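Local coordinates for staphylococcal superantigen-like 1 (Staphylococcus aureus, PDB 4O1N), which probably acts as a secreted virulence protease that cleaves host proteins, among them collagens and several human cytokines, at residues N108-I113 and S138-S143; T118-I123 and V130-Y135. One frame throughout, in Å; residues are numbered along the deposited sequence.

Interaction 1 (N108-I113 and S138-S143); sequences NSVQYI and SKEDIS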
loop_
_atom_site.group_PDB
_atom_site.type_symbol
_atom_site.label_atom_id
_atom_site.label_comp_id
_atom_site.label_asym_id
_atom_site.label_seq_id
_atom_site.Cartn_x
_atom_site.Cartn_y
_atom_site.Cartn_z
ATOM N N ASN A 108 -13.100 5.110 6.317
ATOM C CA ASN A 108 -14.013 4.231 7.026
ATOM C C ASN A 108 -15.394 4.881 7.074
ATOM O O ASN A 108 -15.551 6.076 7.327
ATOM C CB ASN A 108 -13.503 3.896 8.439
ATOM C CG ASN A 108 -12.402 2.845 8.442
ATOM O OD1 ASN A 108 -12.042 2.282 7.402
ATOM N ND2 ASN A 108 -11.861 2.586 9.621
ATOM N N SER A 109 -16.383 4.067 6.783
ATOM C CA SER A 109 -17.749 4.461 6.859
ATOM C C SER A 109 -18.287 4.431 8.301
ATOM O O SER A 109 -19.237 5.127 8.604
ATOM C CB SER A 109 -18.540 3.596 5.887
ATOM O OG SER A 109 -19.913 3.875 5.968
ATOM N N VAL A 110 -17.657 3.699 9.208
ATOM C CA VAL A 110 -17.894 3.929 10.661
ATOM C C VAL A 110 -16.756 4.787 11.247
ATOM O O VAL A 110 -15.601 4.336 11.360
ATOM C CB VAL A 110 -18.164 2.611 11.475
ATOM C CG1 VAL A 110 -17.549 1.379 10.823
ATOM C CG2 VAL A 110 -17.718 2.714 12.941
ATOM N N GLN A 111 -17.088 6.031 11.590
ATOM C CA GLN A 111 -16.080 7.000 12.046
ATOM C C GLN A 111 -16.004 7.124 13.548
ATOM O O GLN A 111 -15.019 7.607 14.069
ATOM C CB GLN A 111 -16.338 8.405 11.461
ATOM C CG GLN A 111 -15.723 8.635 10.079
ATOM C CD GLN A 111 -14.204 8.340 9.996
ATOM O OE1 GLN A 111 -13.716 7.659 9.074
ATOM N NE2 GLN A 111 -13.460 8.867 10.965
ATOM N N TYR A 112 -17.049 6.741 14.258
ATOM C CA TYR A 112 -17.147 7.127 15.668
ATOM C C TYR A 112 -16.594 6.065 16.585
ATOM O O TYR A 112 -16.377 6.315 17.750
ATOM C CB TYR A 112 -18.590 7.507 16.050
ATOM C CG TYR A 112 -19.462 6.353 16.434
ATOM C CD1 TYR A 112 -19.911 5.434 15.486
ATOM C CD2 TYR A 112 -19.873 6.196 17.725
ATOM C CE1 TYR A 112 -20.720 4.363 15.836
ATOM C CE2 TYR A 112 -20.691 5.138 18.079
ATOM C CZ TYR A 112 -21.102 4.219 17.135
ATOM O OH TYR A 112 -21.899 3.174 17.538
ATOM N N ILE A 113 -16.378 4.873 16.056
ATOM C CA ILE A 113 -15.542 3.889 16.707
ATOM C C ILE A 113 -14.464 3.435 15.730
ATOM O O ILE A 113 -14.740 3.227 14.520
ATOM C CB ILE A 113 -16.348 2.667 17.081
ATOM C CG1 ILE A 113 -17.539 3.069 17.940
ATOM C CG2 ILE A 113 -15.454 1.661 17.776
ATOM C CD1 ILE A 113 -18.467 1.915 18.263
ATOM N N SER A 138 -6.931 -1.430 10.498
ATOM C CA SER A 138 -7.923 -0.500 11.002
ATOM C C SER A 138 -8.848 -0.089 9.893
ATOM O O SER A 138 -9.883 0.459 10.181
ATOM C CB SER A 138 -7.242 0.739 11.616
ATOM O OG SER A 138 -6.555 1.498 10.629
ATOM N N LYS A 139 -8.476 -0.351 8.633
ATOM C CA LYS A 139 -9.133 0.254 7.469
ATOM C C LYS A 139 -10.066 -0.716 6.742
ATOM O O LYS A 139 -9.693 -1.856 6.429
ATOM C CB LYS A 139 -8.098 0.831 6.487
ATOM C CG LYS A 139 -7.620 2.233 6.839
ATOM C CD LYS A 139 -6.522 2.774 5.923
ATOM C CE LYS A 139 -6.817 2.667 4.412
ATOM N NZ LYS A 139 -8.077 3.320 3.969
ATOM N N GLU A 140 -11.282 -0.231 6.465
ATOM C CA GLU A 140 -12.290 -0.988 5.759
ATOM C C GLU A 140 -11.853 -1.238 4.345
ATOM O O GLU A 140 -11.994 -2.347 3.855
ATOM C CB GLU A 140 -13.635 -0.244 5.764
ATOM C CG GLU A 140 -14.316 -0.178 7.131
ATOM C CD GLU A 140 -15.480 0.807 7.198
ATOM O OE1 GLU A 140 -16.162 1.059 6.152
ATOM O OE2 GLU A 140 -15.699 1.324 8.329
ATOM N N ASP A 141 -11.360 -0.190 3.679
ATOM C CA ASP A 141 -10.917 -0.245 2.273
ATOM C C ASP A 141 -9.409 0.042 2.252
ATOM O O ASP A 141 -8.982 1.149 2.579
ATOM C CB ASP A 141 -11.673 0.792 1.461
ATOM C CG ASP A 141 -11.401 0.696 -0.042
ATOM O OD1 ASP A 141 -11.351 -0.431 -0.575
ATOM O OD2 ASP A 141 -11.266 1.750 -0.694
ATOM N N ILE A 142 -8.598 -0.963 1.928
ATOM C CA ILE A 142 -7.174 -0.833 2.105
ATOM C C ILE A 142 -6.490 -1.249 0.837
ATOM O O ILE A 142 -6.885 -2.222 0.172
ATOM C CB ILE A 142 -6.659 -1.678 3.287
ATOM C CG1 ILE A 142 -5.172 -1.460 3.504
ATOM C CG2 ILE A 142 -6.895 -3.174 3.056
ATOM C CD1 ILE A 142 -4.678 -1.947 4.848
ATOM N N SER A 143 -5.439 -0.513 0.512
ATOM C CA SER A 143 -4.817 -0.597 -0.787
ATOM C C SER A 143 -3.651 -1.570 -0.797
ATOM O O SER A 143 -2.967 -1.763 0.222
ATOM C CB SER A 143 -4.347 0.788 -1.235
ATOM O OG SER A 143 -3.206 1.179 -0.532
#

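Interaction 2 (T118-I123 and V130-Y135); sequences TPILEI and VLKDFY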
loop_
_atom_site.group_PDB
_atom_site.type_symbol
_atom_site.label_atom_id
_atom_site.label_comp_id
_atom_site.label_asym_id
_atom_site.label_seq_id
_atom_site.Cartn_x
_atom_site.Cartn_y
_atom_site.Cartn_z
ATOM N N THR A 118 -7.422 -8.240 13.893
ATOM C CA THR A 118 -6.302 -9.105 13.523
ATOM C C THR A 118 -6.614 -10.131 12.383
ATOM O O THR A 118 -7.713 -10.658 12.305
ATOM C CB THR A 118 -5.769 -9.857 14.769
ATOM O OG1 THR A 118 -6.803 -10.645 15.370
ATOM C CG2 THR A 118 -5.222 -8.874 15.790
ATOM N N PRO A 119 -5.666 -10.371 11.467
ATOM C CA PRO A 119 -5.565 -11.647 10.770
ATOM C C PRO A 119 -4.268 -12.311 11.142
ATOM O O PRO A 119 -3.424 -11.684 11.790
ATOM C CB PRO A 119 -5.517 -11.249 9.290
ATOM C CG PRO A 119 -4.777 -9.989 9.279
ATOM C CD PRO A 119 -5.003 -9.334 10.660
ATOM N N ILE A 120 -4.125 -13.571 10.742
ATOM C CA ILE A 120 -2.918 -14.306 11.013
ATOM C C ILE A 120 -1.815 -13.781 10.141
ATOM O O ILE A 120 -2.029 -13.478 8.998
ATOM C CB ILE A 120 -3.103 -15.806 10.770
ATOM C CG1 ILE A 120 -3.973 -16.407 11.875
ATOM C CG2 ILE A 120 -1.759 -16.535 10.758
ATOM C CD1 ILE A 120 -4.560 -17.747 11.526
ATOM N N LEU A 121 -0.632 -13.648 10.711
ATOM C CA LEU A 121 0.538 -13.251 9.946
ATOM C C LEU A 121 1.637 -14.323 10.158
ATOM O O LEU A 121 1.987 -14.653 11.301
ATOM C CB LEU A 121 1.027 -11.857 10.362
ATOM C CG LEU A 121 2.344 -11.404 9.737
ATOM C CD1 LEU A 121 2.158 -11.062 8.262
ATOM C CD2 LEU A 121 2.919 -10.212 10.486
ATOM N N GLU A 122 2.160 -14.843 9.046
ATOM C CA GLU A 122 3.176 -15.856 9.072
ATOM C C GLU A 122 4.308 -15.446 8.146
ATOM O O GLU A 122 4.082 -15.119 6.984
ATOM C CB GLU A 122 2.573 -17.195 8.627
ATOM C CG GLU A 122 3.520 -18.389 8.672
ATOM C CD GLU A 122 2.895 -19.701 8.173
ATOM O OE1 GLU A 122 1.726 -19.697 7.702
ATOM O OE2 GLU A 122 3.581 -20.759 8.239
ATOM N N ILE A 123 5.534 -15.492 8.634
ATOM C CA ILE A 123 6.657 -15.155 7.788
ATOM C C ILE A 123 7.625 -16.323 7.754
ATOM O O ILE A 123 7.866 -16.932 8.789
ATOM C CB ILE A 123 7.358 -13.895 8.279
ATOM C CG1 ILE A 123 6.340 -12.787 8.520
ATOM C CG2 ILE A 123 8.378 -13.442 7.250
ATOM C CD1 ILE A 123 6.933 -11.490 8.996
ATOM N N VAL A 130 9.718 -17.992 10.734
ATOM C CA VAL A 130 10.503 -17.139 11.598
ATOM C C VAL A 130 9.588 -16.248 12.398
ATOM O O VAL A 130 10.055 -15.562 13.297
ATOM C CB VAL A 130 11.550 -16.291 10.830
ATOM C CG1 VAL A 130 12.726 -17.152 10.433
ATOM C CG2 VAL A 130 10.974 -15.634 9.585
ATOM N N LEU A 131 8.290 -16.233 12.073
ATOM C CA LEU A 131 7.290 -15.509 12.885
ATOM C C LEU A 131 5.897 -16.047 12.589
ATOM O O LEU A 131 5.560 -16.333 11.435
ATOM C CB LEU A 131 7.361 -13.966 12.690
ATOM C CG LEU A 131 6.231 -13.118 13.336
ATOM C CD1 LEU A 131 6.699 -12.129 14.390
ATOM C CD2 LEU A 131 5.431 -12.394 12.256
ATOM N N LYS A 132 5.114 -16.217 13.650
ATOM C CA LYS A 132 3.740 -16.654 13.551
ATOM C C LYS A 132 2.953 -15.840 14.562
ATOM O O LYS A 132 3.051 -16.086 15.759
ATOM C CB LYS A 132 3.658 -18.150 13.850
ATOM C CG LYS A 132 2.648 -18.922 13.016
ATOM C CD LYS A 132 1.336 -19.039 13.750
ATOM C CE LYS A 132 0.187 -19.368 12.812
ATOM N NZ LYS A 132 -1.131 -19.227 13.505
ATOM N N ASP A 133 2.199 -14.846 14.073
ATOM C CA ASP A 133 1.537 -13.848 14.942
ATOM C C ASP A 133 0.389 -13.181 14.215
ATOM O O ASP A 133 -0.353 -13.871 13.493
ATOM C CB ASP A 133 2.549 -12.814 15.488
ATOM C CG ASP A 133 2.033 -12.102 16.746
ATOM O OD1 ASP A 133 2.313 -12.585 17.861
ATOM O OD2 ASP A 133 1.290 -11.092 16.650
ATOM N N PHE A 134 0.256 -11.859 14.367
ATOM C CA PHE A 134 -0.869 -11.119 13.854
ATOM C C PHE A 134 -0.464 -9.871 13.122
ATOM O O PHE A 134 0.563 -9.279 13.445
ATOM C CB PHE A 134 -1.739 -10.710 15.014
ATOM C CG PHE A 134 -2.393 -11.863 15.712
ATOM C CD1 PHE A 134 -3.252 -12.707 15.028
ATOM C CD2 PHE A 134 -2.197 -12.077 17.057
ATOM C CE1 PHE A 134 -3.895 -13.743 15.670
ATOM C CE2 PHE A 134 -2.839 -13.124 17.705
ATOM C CZ PHE A 134 -3.692 -13.946 17.011
ATOM N N TYR A 135 -1.291 -9.487 12.135
ATOM C CA TYR A 135 -1.197 -8.204 11.441
ATOM C C TYR A 135 -2.433 -7.393 11.865
ATOM O O TYR A 135 -3.513 -7.942 11.942
ATOM C CB TYR A 135 -1.130 -8.404 9.928
ATOM C CG TYR A 135 -0.754 -7.169 9.149
ATOM C CD1 TYR A 135 0.579 -6.833 8.896
ATOM C CD2 TYR A 135 -1.743 -6.313 8.668
ATOM C CE1 TYR A 135 0.907 -5.688 8.163
ATOM C CE2 TYR A 135 -1.435 -5.168 7.949
ATOM C CZ TYR A 135 -0.106 -4.850 7.693
ATOM O OH TYR A 135 0.181 -3.700 6.968
#

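Interaction 1 (N108-I113 and S138-S143)
The side chain of Asn108 overlaps that of Glu140, with its amide plane stacked on the carboxylate and only 6° from parallel. Asn108 CB and CG each lie within van der Waals range of Glu140 OE2, CB at 3.4 Å. The same amide also reads the backbone of 138-143 with both of its ends. Asn108 OD1 accepts a nearly straight hydrogen bond from Glu140 N at 2.8 Å. Asn108 ND2 gives a hydrogen bond to Ser138 O at 3.0 Å, and that oxygen lies close to the amide plane. These two bonds fix the rotation of the amide. Glu140 returns the grip. Its chi2 of 167° keeps the chain extended and carries CD toward the loop backbone. Glu140 OE1 accepts a hydrogen bond from Ser109 N at 3.1 Å, from above the carboxylate plane. Glu140 OE2 accepts one from Val110 N at 3.2 Å, through its syn lone pair. Val110 CG1 comes close to the same oxygen, and the two side chains cross at about a right angle. The two backbone N-H donors probably help to stabilise the negative charge of Glu140. This is a surface contact that joins the two domains by side-chain-to-backbone bonds. It ties the loop leaving strand 98-106 of the OB-fold sheet to strand 141-143, which pairs with strand 197-199 and enters helix 144-159 of the beta-grasp domain.

Interaction 2 (T118-I123 and V130-Y135)
Leu121 turns its side chain to the sheet face it shares with Leu131 and Ile123. Leu121 CB packs on the backbone of the facing strand, 3.7 Å from Phe134 C, and on Tyr135 CB. CG is anti to the backbone N (chi1 173°) and comes near Leu131 CD2. At the tip, Leu121 CD2 meets Leu131 CD2 at 3.8 Å and lies at the edge of the Tyr135 ring. Leu131 CD2 also touches Ile123 CD1, at 3.7 Å, so one methyl bridges both side chains. Ile206 and Met210 of strand 203-210 and His159 adjoin this group. Between the strands, Leu121 and Asp133 form a hydrogen-bonded pair, with 2.8 Å both for Leu121 N to Asp133 O and for Asp133 N to Leu121 O. Tyr135 N extends the pairing to Pro119 O. Beyond the strand end, Thr118 CB sits 3.8 Å from Phe134 CD1. Ile123 O accepts a bond from Val130 N at 2.9 Å and a weak one from Leu131 N, since both residues face Ile123 in a classic beta bulge. The face carrying Leu121 and Ile123 is turned to helix 144-159, which Ile123 and Tyr135 touch. This is an antiparallel beta hairpin at one edge of the beta-grasp sheet.

How the interactions relate
Interaction 2 is the larger and more buried contact, while interaction 1 lies at the surface. Their centres are about 21 Å apart, and the two do not touch beyond adjoining in sequence. Interaction 2 joins neighbouring strands within one sheet, using regular backbone pairing and apolar side chains. Interaction 1 pins an irregular loop, and its four hydrogen bonds each pair a side chain with a backbone atom. The hairpin lies wholly within the chain between the two segments of interaction 1. Interaction 1 ties the connection leaving strand 98-106, of the OB-fold sheet, to the approach to helix 144-159. Interaction 2 joins the two strands at one edge of the sheet that packs on that helix.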